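Local coordinates for protein aromatic-amino-acid transaminase TyrB (PDB 4WD2) that probably catalyses the reversible, pyridoxal-phosphate-dependent transfer of amino groups between aromatic amino acids and 2-oxo acids, at residues A[354-359]-A[380-385]; A[329-334]-A[348-353]. All blocks are in the same frame, centred on the assembly; numbering follows the deposited sequence.

Interaction 1. Residues A[354-359]-A[380-385]; sequences GMFTYT and SGRMCV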
# COMPACT_ATOMS: atom_id res chain seq x y z
N GLY A 354 -15.56 -22.92 -3.36
CA GLY A 354 -15.27 -21.50 -3.25
C GLY A 354 -16.14 -20.69 -4.18
O GLY A 354 -17.21 -21.12 -4.58
N MET A 355 -15.67 -19.51 -4.57
CA MET A 355 -16.50 -18.63 -5.38
C MET A 355 -16.46 -18.94 -6.87
O MET A 355 -17.28 -18.42 -7.62
CB MET A 355 -16.10 -17.17 -5.17
CG MET A 355 -16.59 -16.63 -3.85
SD MET A 355 -16.16 -14.91 -3.70
CE MET A 355 -15.69 -14.86 -1.97
N PHE A 356 -15.53 -19.78 -7.30
CA PHE A 356 -15.38 -20.00 -8.74
C PHE A 356 -15.58 -21.43 -9.17
O PHE A 356 -15.34 -22.36 -8.41
CB PHE A 356 -14.01 -19.53 -9.20
CG PHE A 356 -13.72 -18.10 -8.85
CD1 PHE A 356 -14.34 -17.07 -9.53
CD2 PHE A 356 -12.84 -17.79 -7.82
CE1 PHE A 356 -14.09 -15.75 -9.21
CE2 PHE A 356 -12.59 -16.48 -7.49
CZ PHE A 356 -13.21 -15.46 -8.18
N THR A 357 -16.01 -21.58 -10.41
CA THR A 357 -16.06 -22.88 -11.05
C THR A 357 -15.56 -22.76 -12.48
O THR A 357 -15.86 -21.78 -13.18
CB THR A 357 -17.49 -23.49 -11.00
OG1 THR A 357 -17.52 -24.54 -10.03
CG2 THR A 357 -17.91 -24.07 -12.36
N TYR A 358 -14.72 -23.71 -12.88
CA TYR A 358 -14.33 -23.85 -14.27
C TYR A 358 -15.37 -24.71 -14.97
O TYR A 358 -15.40 -25.92 -14.77
CB TYR A 358 -12.94 -24.49 -14.39
CG TYR A 358 -11.88 -23.56 -14.94
CD1 TYR A 358 -11.92 -22.20 -14.67
CD2 TYR A 358 -10.86 -24.04 -15.75
CE1 TYR A 358 -10.97 -21.34 -15.18
CE2 TYR A 358 -9.90 -23.19 -16.27
CZ TYR A 358 -9.97 -21.84 -15.98
OH TYR A 358 -9.02 -20.99 -16.49
N THR A 359 -16.24 -24.07 -15.76
CA THR A 359 -17.38 -24.77 -16.35
C THR A 359 -16.95 -25.78 -17.41
O THR A 359 -17.69 -26.71 -17.73
CB THR A 359 -18.39 -23.80 -17.00
OG1 THR A 359 -17.74 -23.04 -18.04
CG2 THR A 359 -18.97 -22.84 -15.96
N SER A 380 -12.41 -17.98 -20.37
CA SER A 380 -11.81 -19.22 -19.87
C SER A 380 -12.85 -20.24 -19.41
O SER A 380 -12.52 -21.41 -19.19
CB SER A 380 -10.88 -18.92 -18.70
OG SER A 380 -11.65 -18.51 -17.58
N GLY A 381 -14.09 -19.80 -19.26
CA GLY A 381 -15.15 -20.66 -18.76
C GLY A 381 -15.31 -20.52 -17.26
O GLY A 381 -16.06 -21.26 -16.64
N ARG A 382 -14.59 -19.56 -16.67
CA ARG A 382 -14.73 -19.32 -15.24
C ARG A 382 -16.07 -18.66 -14.93
O ARG A 382 -16.40 -17.62 -15.50
CB ARG A 382 -13.60 -18.43 -14.71
CG ARG A 382 -13.59 -18.31 -13.19
CD ARG A 382 -12.81 -17.08 -12.72
NE ARG A 382 -13.60 -15.86 -12.81
CZ ARG A 382 -13.17 -14.65 -12.44
NH1 ARG A 382 -11.95 -14.50 -11.95
NH2 ARG A 382 -13.97 -13.60 -12.55
N MET A 383 -16.83 -19.26 -14.03
CA MET A 383 -18.03 -18.60 -13.52
C MET A 383 -17.84 -18.27 -12.04
O MET A 383 -17.22 -19.04 -11.30
CB MET A 383 -19.29 -19.45 -13.75
CG MET A 383 -19.59 -20.54 -12.73
SD MET A 383 -21.37 -20.92 -12.56
CE MET A 383 -21.95 -20.63 -14.22
N CYS A 384 -18.32 -17.11 -11.62
CA CYS A 384 -18.38 -16.80 -10.21
C CYS A 384 -19.70 -17.31 -9.64
O CYS A 384 -20.75 -16.71 -9.87
CB CYS A 384 -18.25 -15.30 -9.94
SG CYS A 384 -18.25 -14.94 -8.17
N VAL A 385 -19.63 -18.42 -8.92
CA VAL A 385 -20.81 -19.04 -8.32
C VAL A 385 -21.53 -18.09 -7.36
O VAL A 385 -22.75 -18.16 -7.21
CB VAL A 385 -20.42 -20.34 -7.57
CG1 VAL A 385 -21.66 -21.10 -7.12
CG2 VAL A 385 -19.56 -21.22 -8.46

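Interaction 2. Residues A[329-334]-A[348-353]; sequences MRQSIH and RYVKQR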
# COMPACT_ATOMS: atom_id res chain seq x y z
N MET A 329 -26.16 -22.79 -3.98
CA MET A 329 -26.20 -22.42 -5.39
C MET A 329 -25.52 -23.49 -6.25
O MET A 329 -25.97 -23.77 -7.37
CB MET A 329 -25.55 -21.06 -5.63
CG MET A 329 -26.35 -19.88 -5.07
SD MET A 329 -28.00 -19.72 -5.79
CE MET A 329 -29.04 -20.55 -4.58
N ARG A 330 -24.45 -24.07 -5.74
CA ARG A 330 -23.79 -25.16 -6.46
C ARG A 330 -24.75 -26.32 -6.67
O ARG A 330 -24.87 -26.85 -7.77
CB ARG A 330 -22.53 -25.62 -5.71
CG ARG A 330 -21.37 -24.64 -5.79
CD ARG A 330 -20.10 -25.21 -5.17
NE ARG A 330 -18.96 -24.32 -5.34
CZ ARG A 330 -18.27 -24.19 -6.47
NH1 ARG A 330 -18.62 -24.91 -7.54
NH2 ARG A 330 -17.25 -23.35 -6.54
N GLN A 331 -25.46 -26.69 -5.61
CA GLN A 331 -26.43 -27.78 -5.71
C GLN A 331 -27.60 -27.40 -6.62
O GLN A 331 -28.06 -28.23 -7.41
CB GLN A 331 -26.93 -28.18 -4.32
CG GLN A 331 -27.69 -29.51 -4.29
CD GLN A 331 -26.79 -30.71 -4.55
OE1 GLN A 331 -25.94 -31.06 -3.72
NE2 GLN A 331 -26.96 -31.34 -5.71
N SER A 332 -28.07 -26.15 -6.53
CA SER A 332 -29.20 -25.68 -7.33
C SER A 332 -28.88 -25.68 -8.82
O SER A 332 -29.71 -26.11 -9.62
CB SER A 332 -29.64 -24.28 -6.90
OG SER A 332 -30.09 -24.27 -5.55
N ILE A 333 -27.70 -25.20 -9.20
CA ILE A 333 -27.34 -25.20 -10.61
C ILE A 333 -27.09 -26.63 -11.08
O ILE A 333 -27.50 -27.00 -12.18
CB ILE A 333 -26.11 -24.28 -10.92
CG1 ILE A 333 -26.02 -24.01 -12.42
CG2 ILE A 333 -24.81 -24.87 -10.41
CD1 ILE A 333 -25.02 -22.94 -12.78
N HIS A 334 -26.45 -27.45 -10.24
CA HIS A 334 -26.25 -28.86 -10.55
C HIS A 334 -27.57 -29.55 -10.89
O HIS A 334 -27.71 -30.17 -11.94
CB HIS A 334 -25.58 -29.59 -9.37
CG HIS A 334 -25.51 -31.08 -9.54
ND1 HIS A 334 -26.56 -31.91 -9.24
CD2 HIS A 334 -24.51 -31.88 -9.99
CE1 HIS A 334 -26.22 -33.17 -9.50
NE2 HIS A 334 -24.98 -33.17 -9.95
N ARG A 348 -18.58 -31.57 -11.44
CA ARG A 348 -17.67 -30.46 -11.17
C ARG A 348 -18.34 -29.34 -10.38
O ARG A 348 -17.70 -28.72 -9.53
CB ARG A 348 -17.07 -29.90 -12.48
CG ARG A 348 -18.03 -29.12 -13.37
CD ARG A 348 -17.32 -28.59 -14.61
NE ARG A 348 -16.81 -29.68 -15.43
CZ ARG A 348 -15.76 -29.60 -16.24
NH1 ARG A 348 -15.08 -28.46 -16.35
NH2 ARG A 348 -15.38 -30.65 -16.94
N TYR A 349 -19.62 -29.10 -10.64
CA TYR A 349 -20.33 -27.99 -9.98
C TYR A 349 -20.48 -28.17 -8.47
O TYR A 349 -20.57 -27.19 -7.75
CB TYR A 349 -21.71 -27.80 -10.61
CG TYR A 349 -21.62 -27.22 -11.99
CD1 TYR A 349 -21.51 -25.84 -12.18
CD2 TYR A 349 -21.60 -28.04 -13.11
CE1 TYR A 349 -21.40 -25.30 -13.44
CE2 TYR A 349 -21.49 -27.51 -14.38
CZ TYR A 349 -21.39 -26.14 -14.54
OH TYR A 349 -21.29 -25.61 -15.80
N VAL A 350 -20.50 -29.41 -8.01
CA VAL A 350 -20.62 -29.66 -6.58
C VAL A 350 -19.30 -30.11 -5.97
O VAL A 350 -19.13 -30.06 -4.74
CB VAL A 350 -21.71 -30.71 -6.28
CG1 VAL A 350 -23.10 -30.11 -6.47
CG2 VAL A 350 -21.53 -31.94 -7.15
N LYS A 351 -18.36 -30.53 -6.82
CA LYS A 351 -17.04 -30.98 -6.38
C LYS A 351 -16.07 -29.80 -6.25
O LYS A 351 -15.25 -29.76 -5.34
CB LYS A 351 -16.46 -32.01 -7.35
N GLN A 352 -16.17 -28.85 -7.16
CA GLN A 352 -15.35 -27.65 -7.07
C GLN A 352 -15.84 -26.81 -5.89
O GLN A 352 -16.94 -27.01 -5.39
CB GLN A 352 -15.39 -26.87 -8.38
CG GLN A 352 -14.69 -27.63 -9.51
CD GLN A 352 -14.86 -26.99 -10.86
OE1 GLN A 352 -15.61 -26.02 -11.00
NE2 GLN A 352 -14.17 -27.52 -11.86
N ARG A 353 -15.00 -25.89 -5.43
CA ARG A 353 -15.29 -25.18 -4.18
C ARG A 353 -14.91 -23.70 -4.21
O ARG A 353 -14.04 -23.29 -4.98
CB ARG A 353 -14.56 -25.86 -3.01
CG ARG A 353 -15.10 -27.23 -2.65
CD ARG A 353 -14.65 -27.63 -1.26
NE ARG A 353 -13.21 -27.42 -1.09
CZ ARG A 353 -12.57 -27.56 0.07
NH1 ARG A 353 -13.24 -27.91 1.16
NH2 ARG A 353 -11.26 -27.35 0.13

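Interaction 1. Residues A[354-359]-A[380-385]
Strands 356-358 and 382-384 run antiparallel, their axes 4.7 Å apart at closest approach and their directions 155° apart, as the two-stranded sheet of the small domain in this class I aminotransferase. T357 and M383 form the central hydrogen-bonded pair: T357 N gives to M383 O in its carbonyl plane, and M383 N reaches T357 O at 2.8 Å, almost along the C=O axis and nearly straight. The non-hydrogen-bonded pairs F356-C384 and Y358-R382 flank it, and V385 N closes one end on M355 O at 2.7 Å, more bent.

F356, Y358, R382 and C384 share one face of the sheet. R382 leaves its strand with CG anti to the backbone N and bends at chi3 (81°), so that its guanidinium lies alongside the phenyl group of F356, the two planes 30° apart. F356 CE1 sits over the centre of the guanidinium, 3.5 Å from R382 CZ, while M355 CB covers one face of the ring. C384 SG approaches the same ring obliquely, 5.1 Å from its centroid. Y358 crosses R382 aslant, its CE1 near R382 CB, and its OH packs on S380 CB.

On the other face T357 CG2 lies 3.9 Å from M383 CG, the two side chains side by side, with T359 CG2 crossing M383 at about a right angle. M383 continues onto I333 of helix 309-338 and V396 and I400 of helix 393-405. T357 OG1 instead turns to Q352 and R330.

Before strand 382-384, S380 OG accepts from R382 N in an ST turn. G381 O is gripped twice by T359: the backbone N meets it from above the carbonyl plane, and OG1, 2.8 Å from G381 O, lies in that plane on a lone pair.

Interaction 2. Residues A[329-334]-A[348-353]
One hydrogen bond joins helix 309-338 to residues 348-353: R330 NH1 gives to Y349 O at 3.0 Å, fairly straight (162°). The acceptor lies close to the guanidinium plane, whereas the donor stands above the plane of the carbonyl. R330 reaches it with CG anti to its own carbonyl carbon (chi1 -73°) and an extended chain from CG to NE, so that CB, CG and CD all pass close to Y349 O.

A second polar contact is made over the guanidinium face. Q352 O sits over its centre, 3.3 Å from R330 CZ, and R353 N lies over the same face toward the rim. The dipole of Q352 C=O probably steadies the cation, although this is no hydrogen bond. Farther on, R330 NH1 also holds T357 OG1, and R330 NH2 the carbonyls of F356 and G354.

Apolar contacts occupy the next helical turn. V350 CG1 rests 3.9 Å from H334 CB, with the imidazole turned obliquely to it. I333 CG2 meets Y349 CD1 at 3.9 Å, crossing obliquely; both side chains also touch helix 393-405.

The short helix 348-351 ends before Q352, and the arginine of the long helix bonds a carbonyl near that C-terminal end, a helix-to-helix-end contact within the small domain of a class I aminotransferase.

Interactions 1 and 2 follow each other along the chain, helix 348-351 leading through Q352 and R353 into strand 356-358, and their centres are 10 Å apart. Interaction 1 is buried and rests on paired backbone bonds with a phenyl ring lying against a guanidinium; interaction 2 is only partly buried, and its one hydrogen bond runs from an arginine to a backbone carbonyl, beside mixed aliphatic and aromatic contacts, of which those of V350 and H334 lie nearer the surface. They meet at T357 OG1, which probably hydrogen-bonds both Q352 OE1, at 2.6 Å, and R330 NH1, at 2.7 Å. R330 thus ties helix 309-338 to strand and short helix alike, and I333 of that helix touches M383 and Y349.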